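Local coordinates for protein fusolin (Unidentified entomopoxvirus, PDB 4OW5) that probably binds and oxidises chitin as a lytic polysaccharide monooxygenase-like protein; it enhances virulence and crystallises in vivo into viral spindles, at the interface of chains A and B. Sequence-based numbering; all coordinates share one arbitrary frame. Chains: chain A/B, Fusolin.

Contact 1 and contact 2 lie about 43 Å apart, measured between the centres of their C-alpha atoms, and have no residue in common. In contact 1 the late helix 338-352 of chain B docks on strands 2-6 and 120-123 of chain A. In contact 2 the roles swap: residues 245-250 of chain A run over helix 32-47 of chain B. The two-fold axis supplies a twin of each, so both chains reach across with segments from the C-terminal part of the sequence. Such an exchange of C-terminal arms would tie two copies into a dimer, plausibly a building unit of the spindle crystal.

Contact 1: the interface of chains A and B. Residues chain A 5-8, 13, 120, 188; chain B 345, 348-349, 353.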
ATOM      1  N   THR A   5      -1.360 -20.754  12.102  1.00 11.40           N
ATOM      2  CA  THR A   5      -0.078 -20.938  11.423  1.00 10.54           C
ATOM      3  C   THR A   5      -0.167 -20.412  10.015  1.00 13.34           C
ATOM      4  O   THR A   5       0.856 -20.031   9.469  1.00 13.22           O
ATOM      5  CB  THR A   5       0.432 -22.348  11.468  1.00 18.59           C
ATOM      6  OG1 THR A   5      -0.617 -23.234  11.112  1.00 16.04           O
ATOM      7  CG2 THR A   5       1.036 -22.675  12.815  1.00 15.80           C
ATOM      8  N   PHE A   6      -1.341 -20.371   9.418  1.00  8.47           N
ATOM      9  CA  PHE A   6      -1.460 -19.757   8.081  1.00  8.45           C
ATOM     10  C   PHE A   6      -2.797 -19.061   7.933  1.00 13.09           C
ATOM     11  O   PHE A   6      -3.801 -19.762   7.961  1.00 13.69           O
ATOM     12  CB  PHE A   6      -1.279 -20.754   6.925  1.00  9.77           C
ATOM     13  CG  PHE A   6      -1.184 -19.988   5.627  1.00 11.81           C
ATOM     14  CD1 PHE A   6      -0.094 -19.177   5.370  1.00 13.55           C
ATOM     15  CD2 PHE A   6      -2.250 -19.955   4.736  1.00 14.85           C
ATOM     16  CE1 PHE A   6      -0.079 -18.324   4.284  1.00 14.21           C
ATOM     17  CE2 PHE A   6      -2.193 -19.167   3.579  1.00 17.34           C
ATOM     18  CZ  PHE A   6      -1.092 -18.364   3.358  1.00 15.67           C
ATOM     19  N   PRO A   7      -2.850 -17.718   7.730  1.00 10.62           N
ATOM     20  CA  PRO A   7      -1.721 -16.749   7.773  1.00 12.08           C
ATOM     21  C   PRO A   7      -1.187 -16.694   9.200  1.00 14.01           C
ATOM     22  O   PRO A   7      -1.988 -16.692  10.127  1.00 15.28           O
ATOM     23  CB  PRO A   7      -2.350 -15.408   7.345  1.00 13.57           C
ATOM     24  CG  PRO A   7      -3.766 -15.656   7.060  1.00 18.58           C
ATOM     25  CD  PRO A   7      -4.140 -17.037   7.571  1.00 13.41           C
ATOM     26  N   ILE A   8       0.118 -16.666   9.375  1.00 10.35           N
ATOM     27  CA  ILE A   8       0.745 -16.756  10.703  1.00  9.80           C
ATOM     28  C   ILE A   8       0.186 -15.705  11.657  1.00 14.61           C
ATOM     29  O   ILE A   8       0.050 -14.531  11.281  1.00 12.42           O
ATOM     30  CB  ILE A   8       2.288 -16.715  10.624  1.00 13.22           C
ATOM     31  CG1 ILE A   8       2.909 -17.138  11.967  1.00 13.08           C
ATOM     32  CG2 ILE A   8       2.852 -15.387  10.135  1.00 14.20           C
ATOM     33  CD1 ILE A   8       4.459 -17.382  11.922  1.00 16.93           C
ATOM     34  N   ARG A  13       4.278 -15.261  15.041  1.00 10.34           N
ATOM     35  CA  ARG A  13       5.443 -14.744  14.301  1.00 11.45           C
ATOM     36  C   ARG A  13       6.497 -14.181  15.271  1.00 14.72           C
ATOM     37  O   ARG A  13       7.693 -14.444  15.100  1.00 13.57           O
ATOM     38  CB  ARG A  13       5.038 -13.665  13.295  1.00 13.45           C
ATOM     39  CG  ARG A  13       6.206 -13.091  12.510  1.00 19.83           C
ATOM     40  CD  ARG A  13       5.777 -11.995  11.567  1.00 24.04           C
ATOM     41  NE  ARG A  13       5.265 -12.544  10.322  1.00 27.00           N
ATOM     42  CZ  ARG A  13       5.956 -12.732   9.200  1.00 42.67           C
ATOM     43  NH1 ARG A  13       7.255 -12.439   9.149  1.00 32.15           N
ATOM     44  NH2 ARG A  13       5.359 -13.226   8.121  1.00 29.37           N
ATOM     45  N   THR A 120       1.636 -11.213   6.271  1.00 10.70           N
ATOM     46  CA  THR A 120       1.716 -12.252   5.274  1.00 10.06           C
ATOM     47  C   THR A 120       1.369 -11.556   3.957  1.00 14.40           C
ATOM     48  O   THR A 120       0.309 -10.929   3.871  1.00 13.04           O
ATOM     49  CB  THR A 120       0.735 -13.393   5.575  1.00 14.53           C
ATOM     50  OG1 THR A 120       1.188 -14.102   6.735  1.00 15.65           O
ATOM     51  CG2 THR A 120       0.549 -14.339   4.353  1.00 13.39           C
ATOM     52  N   GLN A 188       2.918 -25.824   8.262  1.00 28.63           N
ATOM     53  CA  GLN A 188       3.589 -24.828   9.076  1.00 29.41           C
ATOM     54  C   GLN A 188       3.475 -25.156  10.597  1.00 32.16           C
ATOM     55  O   GLN A 188       4.034 -24.427  11.419  1.00 34.40           O
ATOM     56  CB  GLN A 188       2.941 -23.456   8.773  1.00 30.07           C
ATOM     57  CG  GLN A 188       3.365 -22.826   7.437  1.00 31.21           C
ATOM     58  CD  GLN A 188       4.844 -22.476   7.439  1.00 46.72           C
ATOM     59  OE1 GLN A 188       5.314 -21.693   8.269  1.00 40.13           O
ATOM     60  NE2 GLN A 188       5.624 -23.031   6.515  1.00 38.46           N
TER
ATOM     61  N   TYR B 345       7.824 -20.345   3.926  1.00 15.32           N
ATOM     62  CA  TYR B 345       6.548 -19.616   4.111  1.00 14.62           C
ATOM     63  C   TYR B 345       6.107 -19.008   2.783  1.00 16.81           C
ATOM     64  O   TYR B 345       4.941 -19.096   2.459  1.00 14.56           O
ATOM     65  CB  TYR B 345       6.670 -18.534   5.173  1.00 14.93           C
ATOM     66  CG  TYR B 345       5.334 -18.037   5.652  1.00 13.56           C
ATOM     67  CD1 TYR B 345       4.493 -18.856   6.398  1.00 14.92           C
ATOM     68  CD2 TYR B 345       4.894 -16.750   5.353  1.00 12.85           C
ATOM     69  CE1 TYR B 345       3.238 -18.423   6.811  1.00 12.08           C
ATOM     70  CE2 TYR B 345       3.636 -16.298   5.776  1.00 12.58           C
ATOM     71  CZ  TYR B 345       2.816 -17.138   6.507  1.00 14.02           C
ATOM     72  OH  TYR B 345       1.592 -16.713   7.002  1.00 13.47           O
ATOM     73  N   TYR B 348       4.470 -21.755   0.852  1.00 15.21           N
ATOM     74  CA  TYR B 348       3.174 -22.079   1.466  1.00 13.26           C
ATOM     75  C   TYR B 348       2.089 -21.110   0.951  1.00 15.54           C
ATOM     76  O   TYR B 348       1.014 -21.540   0.558  1.00 14.06           O
ATOM     77  CB  TYR B 348       3.227 -22.040   3.007  1.00 13.27           C
ATOM     78  CG  TYR B 348       2.123 -22.864   3.649  1.00 14.64           C
ATOM     79  CD1 TYR B 348       0.852 -22.329   3.846  1.00 14.27           C
ATOM     80  CD2 TYR B 348       2.310 -24.212   3.929  1.00 14.98           C
ATOM     81  CE1 TYR B 348      -0.184 -23.094   4.358  1.00 14.85           C
ATOM     82  CE2 TYR B 348       1.267 -25.002   4.398  1.00 16.09           C
ATOM     83  CZ  TYR B 348       0.039 -24.425   4.679  1.00 22.15           C
ATOM     84  OH  TYR B 348      -1.003 -25.182   5.150  1.00 19.35           O
ATOM     85  N   ILE B 349       2.399 -19.813   0.897  1.00 13.49           N
ATOM     86  CA  ILE B 349       1.441 -18.812   0.390  1.00 13.48           C
ATOM     87  C   ILE B 349       1.025 -19.160  -1.034  1.00 19.11           C
ATOM     88  O   ILE B 349      -0.172 -19.215  -1.328  1.00 19.91           O
ATOM     89  CB  ILE B 349       2.044 -17.394   0.437  1.00 15.23           C
ATOM     90  CG1 ILE B 349       2.297 -16.906   1.877  1.00 15.35           C
ATOM     91  CG2 ILE B 349       1.144 -16.397  -0.294  1.00 16.68           C
ATOM     92  CD1 ILE B 349       3.284 -15.739   1.930  1.00 15.88           C
ATOM     93  N   THR B 353      -3.087 -20.431  -1.358  1.00 15.02           N
ATOM     94  CA  THR B 353      -3.922 -19.267  -1.653  1.00 14.72           C
ATOM     95  C   THR B 353      -4.222 -19.298  -3.145  1.00 18.49           C
ATOM     96  O   THR B 353      -3.442 -19.845  -3.924  1.00 16.79           O
ATOM     97  CB  THR B 353      -3.316 -17.919  -1.238  1.00 17.56           C
ATOM     98  OG1 THR B 353      -2.215 -17.586  -2.077  1.00 17.96           O
ATOM     99  CG2 THR B 353      -2.924 -17.861   0.221  1.00 19.54           C
TER
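The A:Phe6 ring takes B:Tyr348 on one face, its CD1 standing 3.5 Å above the plane toward the rim, while B:Tyr345 CE1 and B:Thr353 CG2 meet the edge in plane. The two rings B:Tyr348 and A:Phe6 pack edge-to-face, planes 58° apart, with A:Phe6 CD2 in the plane of the tyrosine. One face of B:Tyr348 carries CG of A:Gln188, a poorly ordered residue. The B:Tyr345 ring meets A:Thr120 OG1 and A:Gln188 CD at its edge. This is aromatic docking of a helix, B 338-352, on the beta-sheet body of an LPMO_10-family protein; A:Phe6 sits at the end of strand 2-6, a few residues after the N-terminal histidine that serves as a metal ligand in this protein.

B:Tyr345 goes in tip first. Its CG is anti to the backbone N (chi1 -164°), which sends the phenol away from its helix and down between A:Phe6, A:Ile8 and A:Thr120. There the hydroxyl OH accepts a nearly straight bond from A:Ile8 N (2.8 Å, 169° at the hydrogen). The same OH lies 2.7 Å from A:Thr120 OG1 in a hydrogen bond whose direction is not settled. Two bonds therefore grip the phenol oxygen and fix its depth. A cis peptide bond precedes A:Pro7, which probably helps to present the amide of A:Ile8 to the phenol. Around the tip, A:Ile8 CG2 sits 4.0 Å from B:Tyr345 CZ.

Farther along the helix, B:Ile349 CG1 reaches A:Phe6 CE1 at 3.7 Å, crossing that side chain at about a right angle. Its CD1 lies 3.9 Å from A:Thr120 CG2. Just past the helix end, B:Thr353 turns its methyl CG2 to A:Phe6 CZ (3.7 Å), while its OG1 turns back to donate to B:Ile349 O from above the carbonyl plane.

Contact 2: the interface of chains A and B. Residues chain A 245-248, 250; chain B 43, 46-47.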
ATOM      1  N   ILE A 245      -5.129  -2.985 -25.586  1.00 16.11           N
ATOM      2  CA  ILE A 245      -5.399  -3.127 -27.023  1.00 15.58           C
ATOM      3  C   ILE A 245      -4.208  -3.888 -27.622  1.00 21.51           C
ATOM      4  O   ILE A 245      -3.068  -3.468 -27.466  1.00 20.29           O
ATOM      5  CB  ILE A 245      -5.638  -1.755 -27.718  1.00 17.34           C
ATOM      6  CG1 ILE A 245      -6.785  -0.998 -27.040  1.00 18.54           C
ATOM      7  CG2 ILE A 245      -5.898  -1.912 -29.262  1.00 14.30           C
ATOM      8  CD1 ILE A 245      -6.895   0.475 -27.444  1.00 27.90           C
ATOM      9  N   ARG A 246      -4.475  -4.984 -28.344  1.00 22.16           N
ATOM     10  CA  ARG A 246      -3.449  -5.807 -28.983  1.00 22.74           C
ATOM     11  C   ARG A 246      -3.306  -5.423 -30.457  1.00 25.14           C
ATOM     12  O   ARG A 246      -4.264  -4.940 -31.065  1.00 24.21           O
ATOM     13  CB  ARG A 246      -3.797  -7.285 -28.839  1.00 28.33           C
ATOM     14  CG  ARG A 246      -3.588  -7.754 -27.409  1.00 43.09           C
ATOM     15  CD  ARG A 246      -3.844  -9.234 -27.211  1.00 53.44           C
ATOM     16  NE  ARG A 246      -3.044  -9.761 -26.103  1.00 65.71           N
ATOM     17  CZ  ARG A 246      -3.313  -9.601 -24.806  1.00 80.33           C
ATOM     18  NH1 ARG A 246      -4.384  -8.916 -24.418  1.00 69.57           N
ATOM     19  NH2 ARG A 246      -2.514 -10.128 -23.888  1.00 68.33           N
ATOM     20  N   PRO A 247      -2.119  -5.602 -31.045  1.00 22.40           N
ATOM     21  CA  PRO A 247      -1.971  -5.288 -32.475  1.00 24.11           C
ATOM     22  C   PRO A 247      -2.643  -6.339 -33.360  1.00 30.45           C
ATOM     23  O   PRO A 247      -2.862  -7.456 -32.887  1.00 29.40           O
ATOM     24  CB  PRO A 247      -0.462  -5.327 -32.681  1.00 25.89           C
ATOM     25  CG  PRO A 247       0.036  -6.282 -31.666  1.00 29.18           C
ATOM     26  CD  PRO A 247      -0.895  -6.216 -30.494  1.00 24.40           C
ATOM     27  N   PRO A 248      -2.978  -6.010 -34.624  1.00 29.80           N
ATOM     28  CA  PRO A 248      -3.513  -7.034 -35.529  1.00 30.15           C
ATOM     29  C   PRO A 248      -2.386  -7.982 -35.920  1.00 32.81           C
ATOM     30  O   PRO A 248      -1.229  -7.609 -35.799  1.00 32.42           O
ATOM     31  CB  PRO A 248      -4.063  -6.219 -36.717  1.00 32.88           C
ATOM     32  CG  PRO A 248      -3.316  -4.951 -36.710  1.00 37.17           C
ATOM     33  CD  PRO A 248      -2.743  -4.733 -35.327  1.00 32.74           C
ATOM     34  N   MET A 250       0.337  -9.506 -37.993  1.00 29.85           N
ATOM     35  CA  MET A 250       1.024  -8.939 -39.157  1.00 30.85           C
ATOM     36  C   MET A 250       2.363  -9.566 -39.442  1.00 34.02           C
ATOM     37  O   MET A 250       3.059 -10.017 -38.534  1.00 33.24           O
ATOM     38  CB  MET A 250       1.289  -7.423 -38.934  1.00 33.59           C
ATOM     39  CG  MET A 250       0.072  -6.547 -39.052  1.00 38.34           C
ATOM     40  SD  MET A 250       0.367  -4.878 -38.373  1.00 43.91           S
ATOM     41  CE  MET A 250       1.435  -4.210 -39.592  1.00 40.61           C
TER
ATOM     42  N   ASN B  43      -1.198   0.416 -31.106  1.00 13.27           N
ATOM     43  CA  ASN B  43      -2.008  -0.740 -31.544  1.00 13.66           C
ATOM     44  C   ASN B  43      -3.413  -0.331 -32.015  1.00 17.95           C
ATOM     45  O   ASN B  43      -3.912  -0.956 -32.946  1.00 19.28           O
ATOM     46  CB  ASN B  43      -2.097  -1.802 -30.458  1.00 11.59           C
ATOM     47  CG  ASN B  43      -0.782  -2.468 -30.181  1.00 17.54           C
ATOM     48  OD1 ASN B  43       0.111  -2.469 -31.004  1.00 19.40           O
ATOM     49  ND2 ASN B  43      -0.596  -2.976 -28.988  1.00 20.85           N
ATOM     50  N   LEU B  46      -3.047   0.798 -35.598  1.00 14.31           N
ATOM     51  CA  LEU B  46      -2.774  -0.353 -36.468  1.00 15.45           C
ATOM     52  C   LEU B  46      -4.049  -1.142 -36.712  1.00 21.43           C
ATOM     53  O   LEU B  46      -4.254  -1.613 -37.814  1.00 20.46           O
ATOM     54  CB  LEU B  46      -1.712  -1.299 -35.881  1.00 14.95           C
ATOM     55  CG  LEU B  46      -0.252  -0.791 -35.873  1.00 17.41           C
ATOM     56  CD1 LEU B  46       0.632  -1.795 -35.215  1.00 17.05           C
ATOM     57  CD2 LEU B  46       0.272  -0.519 -37.279  1.00 19.74           C
ATOM     58  N   GLN B  47      -4.891  -1.311 -35.676  1.00 21.47           N
ATOM     59  CA  GLN B  47      -6.167  -2.025 -35.790  1.00 21.30           C
ATOM     60  C   GLN B  47      -7.103  -1.308 -36.741  1.00 25.56           C
ATOM     61  O   GLN B  47      -7.895  -1.957 -37.400  1.00 26.25           O
ATOM     62  CB  GLN B  47      -6.849  -2.159 -34.409  1.00 22.22           C
ATOM     63  CG  GLN B  47      -6.183  -3.216 -33.530  1.00 31.72           C
ATOM     64  CD  GLN B  47      -6.478  -4.645 -33.939  1.00 47.04           C
ATOM     65  OE1 GLN B  47      -7.231  -4.920 -34.873  1.00 41.89           O
ATOM     66  NE2 GLN B  47      -5.881  -5.589 -33.236  1.00 41.30           N
TER
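A:Ile245 to A:Pro248 run extended, the two prolines in polyproline-like conformation, across the C-terminal end of helix 32-47 of chain B, which offers B:Asn43, B:Leu46 and B:Gln47 from one side. This is an extended loop segment of an LPMO_10-family protein, lying on a helix of the partner copy.

Two side-chain amides read the segment's backbone at successive carbonyls. B:Asn43 ND2 donates to A:Ile245 O at 2.9 Å, tilted out of the carbonyl plane. One residue on, B:Gln47 NE2 donates to A:Arg246 O at 2.8 Å, almost straight (176° at the hydrogen); the oxygen lies in the amide plane of B:Gln47, but the nitrogen approaches from above the carbonyl plane. A bend at chi2 (-74°) folds the B:Gln47 chain round to meet that oxygen. A:Arg246 thus takes part through its main chain; its side chain is poorly ordered.

The proline rings fill in around these bonds. A:Pro247 lies alongside B:Asn43, both pointing the same way, and its CB comes 3.4 Å from the amide oxygen OD1 of B:Asn43. On the other flank of that asparagine, A:Ile245 slides past in the opposite direction, CG2 to B:Asn43 CB 4.0 Å. A:Pro248 is wedged between two neighbours: it crosses B:Leu46 at about a right angle, CD against B:Leu46 CB at 3.6 Å, and passes antiparallel to B:Gln47. Its CG rests on the main chain of B:Leu46, 3.6 Å from the carbonyl oxygen O. Beyond the prolines, A:Met250 approaches more loosely, its sulfur SD 4.4 Å from B:Leu46 CD1.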